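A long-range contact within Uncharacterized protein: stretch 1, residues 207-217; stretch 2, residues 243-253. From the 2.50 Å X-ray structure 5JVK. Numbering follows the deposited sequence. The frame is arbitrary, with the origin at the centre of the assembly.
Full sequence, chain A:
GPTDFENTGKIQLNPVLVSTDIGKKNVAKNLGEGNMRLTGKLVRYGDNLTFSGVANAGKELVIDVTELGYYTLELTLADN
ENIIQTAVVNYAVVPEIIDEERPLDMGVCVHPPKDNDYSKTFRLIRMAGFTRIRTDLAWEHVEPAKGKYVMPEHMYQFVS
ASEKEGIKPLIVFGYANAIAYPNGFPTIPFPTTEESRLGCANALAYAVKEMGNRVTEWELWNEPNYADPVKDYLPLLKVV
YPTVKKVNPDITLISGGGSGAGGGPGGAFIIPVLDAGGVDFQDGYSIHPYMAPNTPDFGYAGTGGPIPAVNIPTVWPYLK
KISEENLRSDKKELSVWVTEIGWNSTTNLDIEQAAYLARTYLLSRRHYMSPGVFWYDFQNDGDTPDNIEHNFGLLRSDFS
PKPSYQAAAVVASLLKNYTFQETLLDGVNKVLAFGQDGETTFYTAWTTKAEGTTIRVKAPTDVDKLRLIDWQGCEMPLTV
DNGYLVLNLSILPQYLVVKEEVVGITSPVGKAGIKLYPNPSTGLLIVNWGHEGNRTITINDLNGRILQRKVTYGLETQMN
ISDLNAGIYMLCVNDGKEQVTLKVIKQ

Stretch 1 (207-217) AVKEMGNRVTE
Stretch 2, residues 243-253: TVKKVNPDITL

How do the two backbones run relative to each other? Each stretch begins in a helix that started earlier in the chain, passes through a loop, and ends at a strand. The CA atoms of Lys 209 and Val 247 lie 6.0 Å apart, those of Thr 216 and Ile 251 4.4 Å, and those of Glu 217 and Thr 252 5.0 Å. The pairs advance together along both stretches, so the two run in the same direction, ending in a parallel bridge. The first helix is held by Gly 212 N to Val 208 O at 2.8 Å and Met 211 N to Ala 207 O at 3.2 Å; Gly 212 then leaves helical geometry with phi/psi 72/-131, a positive phi that favours glycine. In the second stretch, Asn 248 N still bonds to Val 244 O at 3.1 Å, although Asn 248 itself is extended at -148/97. A type I turn follows from Asn 248 to Ile 251, with Pro 249 at -64/-23 and Asp 250 at -80/-10.

What packs the helical segments together? Val 208, chi1 t, points toward the second stretch and gives up 80 Å² to it, more than any other residue here. Its CG2 lies 3.7 Å from CG1 of Val 244, while its CG1 approaches Asn 248 CB at 3.4 Å and Ile 251 CG2 at 4.0 Å. The valine thus touches both the helix, at Val 244, and the turn, at Asn 248 and Ile 251. Val 244 is t, and Ile 251 has chi1 p and chi2 t. Near the surface, Val 247, also t, points toward the first stretch and brings CG1 to 3.4 Å from CB of Lys 209, whose chain is t, t, t, p.

Which polar side chains tie the loops together? Asn 213, chi1 m and chi2 16°, sets out sideways but its end comes nearer, and its amide works in both directions. Its OD1 accepts from ND2 of Asn 248 at 2.9 Å, and its ND2 donates to OD2 of Asp 250 at 3.2 Å, nearly straight at 171°. Asn 248 (chi1 t, chi2 -16°) also braces its own turn, its OD1 accepting from Asp 250 N at 3.1 Å. Asp 250 is m with chi2 -27°. Although Gly 212 O lies 3.1 Å from Asn 248 ND2, the angle is too poor for a hydrogen bond.

How do the two stretches join where the strands begin? Thr 216 O accepts from Thr 252 N at 2.8 Å and 169°, and Ile 251 CA makes a CA-H...O contact with Thr 216 O at 3.3 Å. Glu 217 (-125/116) and Thr 252 (-107/107) form a parallel bridge with their side chains on the same face of the sheet. Thr 252 is m; Glu 217 has chi1 m, chi2 p and chi3 51°. Thr 216, at -100/-4 with chi1 p, donates from OG1 to OE2 of Glu 217 at 2.6 Å, linking neighbours along the chain.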

# COMPACT_ATOMS: atom_id res chain seq x y z
N ALA A 207 5.56 -14.52 -20.89
CA ALA A 207 4.61 -13.69 -20.13
C ALA A 207 4.71 -12.21 -20.47
O ALA A 207 3.69 -11.52 -20.57
CB ALA A 207 4.79 -13.91 -18.64
N VAL A 208 5.94 -11.73 -20.65
CA VAL A 208 6.20 -10.33 -20.99
C VAL A 208 5.71 -9.99 -22.41
O VAL A 208 5.09 -8.94 -22.62
CB VAL A 208 7.71 -9.99 -20.83
CG1 VAL A 208 8.03 -8.60 -21.37
CG2 VAL A 208 8.11 -10.09 -19.36
N LYS A 209 5.98 -10.89 -23.36
CA LYS A 209 5.47 -10.78 -24.74
C LYS A 209 3.95 -10.65 -24.78
O LYS A 209 3.41 -9.76 -25.44
CB LYS A 209 5.88 -12.01 -25.57
CG LYS A 209 5.83 -11.80 -27.08
CD LYS A 209 5.82 -13.13 -27.81
CE LYS A 209 5.69 -12.96 -29.32
NZ LYS A 209 6.95 -12.47 -29.94
N GLU A 210 3.28 -11.55 -24.06
CA GLU A 210 1.83 -11.67 -24.06
C GLU A 210 1.16 -10.39 -23.55
O GLU A 210 0.25 -9.87 -24.19
CB GLU A 210 1.41 -12.86 -23.18
CG GLU A 210 -0.09 -13.20 -23.18
CD GLU A 210 -0.62 -13.69 -24.52
OE1 GLU A 210 0.19 -14.07 -25.40
OE2 GLU A 210 -1.86 -13.71 -24.68
N MET A 211 1.63 -9.91 -22.40
CA MET A 211 1.10 -8.69 -21.79
C MET A 211 1.55 -7.44 -22.53
O MET A 211 0.75 -6.51 -22.72
CB MET A 211 1.53 -8.60 -20.32
CG MET A 211 0.95 -9.69 -19.44
SD MET A 211 -0.84 -9.51 -19.30
CE MET A 211 -1.29 -11.09 -18.58
N GLY A 212 2.81 -7.41 -22.94
CA GLY A 212 3.38 -6.25 -23.62
C GLY A 212 3.56 -5.12 -22.63
O GLY A 212 4.10 -5.32 -21.54
N ASN A 213 3.08 -3.93 -23.01
CA ASN A 213 3.14 -2.74 -22.15
C ASN A 213 1.87 -2.55 -21.30
O ASN A 213 1.68 -1.49 -20.70
CB ASN A 213 3.45 -1.49 -22.99
CG ASN A 213 4.87 -1.52 -23.55
OD1 ASN A 213 5.53 -2.56 -23.57
ND2 ASN A 213 5.34 -0.36 -24.00
N ARG A 214 1.04 -3.59 -21.22
CA ARG A 214 -0.00 -3.67 -20.20
C ARG A 214 0.62 -3.90 -18.81
O ARG A 214 0.01 -3.54 -17.80
CB ARG A 214 -0.99 -4.80 -20.52
CG ARG A 214 -1.72 -4.65 -21.86
CD ARG A 214 -2.58 -5.87 -22.15
NE ARG A 214 -3.79 -5.89 -21.33
CZ ARG A 214 -4.60 -6.94 -21.17
NH1 ARG A 214 -4.36 -8.10 -21.79
NH2 ARG A 214 -5.68 -6.83 -20.39
N VAL A 215 1.80 -4.51 -18.79
CA VAL A 215 2.60 -4.70 -17.57
C VAL A 215 4.05 -4.27 -17.86
O VAL A 215 4.78 -4.97 -18.56
CB VAL A 215 2.58 -6.18 -17.12
CG1 VAL A 215 3.40 -6.37 -15.85
CG2 VAL A 215 1.14 -6.64 -16.90
N THR A 216 4.44 -3.12 -17.32
CA THR A 216 5.79 -2.56 -17.53
C THR A 216 6.77 -2.81 -16.37
O THR A 216 7.94 -2.44 -16.48
CB THR A 216 5.71 -1.04 -17.80
OG1 THR A 216 4.90 -0.41 -16.80
CG2 THR A 216 5.11 -0.77 -19.17
N GLU A 217 6.30 -3.43 -15.28
CA GLU A 217 7.14 -3.73 -14.12
C GLU A 217 7.08 -5.22 -13.78
O GLU A 217 6.01 -5.73 -13.42
CB GLU A 217 6.70 -2.91 -12.90
CG GLU A 217 6.99 -1.42 -12.98
CD GLU A 217 5.98 -0.65 -13.81
OE1 GLU A 217 4.77 -0.79 -13.57
OE2 GLU A 217 6.40 0.10 -14.72
N THR A 243 17.16 -12.14 -22.26
CA THR A 243 16.03 -12.90 -22.82
C THR A 243 14.72 -12.12 -22.77
O THR A 243 13.95 -12.12 -23.74
CB THR A 243 15.81 -14.23 -22.06
OG1 THR A 243 17.05 -14.94 -21.93
CG2 THR A 243 14.81 -15.13 -22.79
N VAL A 244 14.47 -11.45 -21.65
CA VAL A 244 13.22 -10.70 -21.44
C VAL A 244 13.24 -9.33 -22.13
O VAL A 244 12.25 -8.94 -22.75
CB VAL A 244 12.91 -10.56 -19.93
CG1 VAL A 244 11.72 -9.64 -19.71
CG2 VAL A 244 12.64 -11.92 -19.31
N LYS A 245 14.35 -8.60 -22.02
CA LYS A 245 14.46 -7.25 -22.60
C LYS A 245 14.45 -7.23 -24.13
O LYS A 245 14.05 -6.23 -24.73
CB LYS A 245 15.70 -6.53 -22.07
CG LYS A 245 15.66 -6.20 -20.58
CD LYS A 245 14.76 -5.01 -20.26
CE LYS A 245 15.43 -3.68 -20.57
NZ LYS A 245 14.60 -2.53 -20.13
N LYS A 246 14.91 -8.31 -24.76
CA LYS A 246 14.83 -8.46 -26.21
C LYS A 246 13.37 -8.53 -26.68
O LYS A 246 13.02 -7.97 -27.72
CB LYS A 246 15.58 -9.72 -26.66
CG LYS A 246 15.92 -9.78 -28.14
CD LYS A 246 16.98 -10.84 -28.42
CE LYS A 246 17.54 -10.75 -29.83
NZ LYS A 246 16.57 -11.21 -30.86
N VAL A 247 12.54 -9.20 -25.88
CA VAL A 247 11.10 -9.35 -26.16
C VAL A 247 10.31 -8.06 -25.91
O VAL A 247 9.36 -7.77 -26.63
CB VAL A 247 10.52 -10.53 -25.35
CG1 VAL A 247 9.00 -10.59 -25.45
CG2 VAL A 247 11.13 -11.84 -25.82
N ASN A 248 10.68 -7.31 -24.86
CA ASN A 248 10.06 -6.01 -24.56
C ASN A 248 11.11 -5.09 -23.93
O ASN A 248 11.36 -5.17 -22.72
CB ASN A 248 8.86 -6.20 -23.63
CG ASN A 248 8.01 -4.94 -23.47
OD1 ASN A 248 8.43 -3.83 -23.80
ND2 ASN A 248 6.81 -5.11 -22.93
N PRO A 249 11.75 -4.22 -24.73
CA PRO A 249 12.74 -3.27 -24.19
C PRO A 249 12.19 -2.24 -23.19
O PRO A 249 12.96 -1.71 -22.39
CB PRO A 249 13.27 -2.55 -25.44
CG PRO A 249 12.97 -3.46 -26.57
CD PRO A 249 11.70 -4.16 -26.21
N ASP A 250 10.89 -1.97 -23.25
CA ASP A 250 10.26 -0.91 -22.46
C ASP A 250 9.96 -1.25 -20.99
O ASP A 250 9.61 -0.36 -20.23
CB ASP A 250 8.96 -0.43 -23.14
CG ASP A 250 9.20 0.14 -24.54
OD1 ASP A 250 10.31 0.65 -24.81
OD2 ASP A 250 8.25 0.08 -25.36
N ILE A 251 10.08 -2.52 -20.59
CA ILE A 251 9.83 -2.90 -19.20
C ILE A 251 10.96 -2.46 -18.26
O ILE A 251 12.07 -2.15 -18.70
CB ILE A 251 9.58 -4.42 -18.99
CG1 ILE A 251 10.86 -5.25 -19.19
CG2 ILE A 251 8.47 -4.92 -19.91
CD1 ILE A 251 10.79 -6.61 -18.53
N THR A 252 10.65 -2.46 -16.97
CA THR A 252 11.64 -2.34 -15.91
C THR A 252 11.76 -3.72 -15.26
O THR A 252 10.84 -4.16 -14.56
CB THR A 252 11.23 -1.28 -14.87
OG1 THR A 252 10.93 -0.06 -15.55
CG2 THR A 252 12.34 -1.03 -13.87
N LEU A 253 12.87 -4.41 -15.53
CA LEU A 253 13.17 -5.70 -14.90
C LEU A 253 13.75 -5.44 -13.52
O LEU A 253 14.80 -4.80 -13.39
CB LEU A 253 14.14 -6.51 -15.76
CG LEU A 253 14.36 -8.00 -15.45
CD1 LEU A 253 15.22 -8.23 -14.21
CD2 LEU A 253 13.04 -8.75 -15.35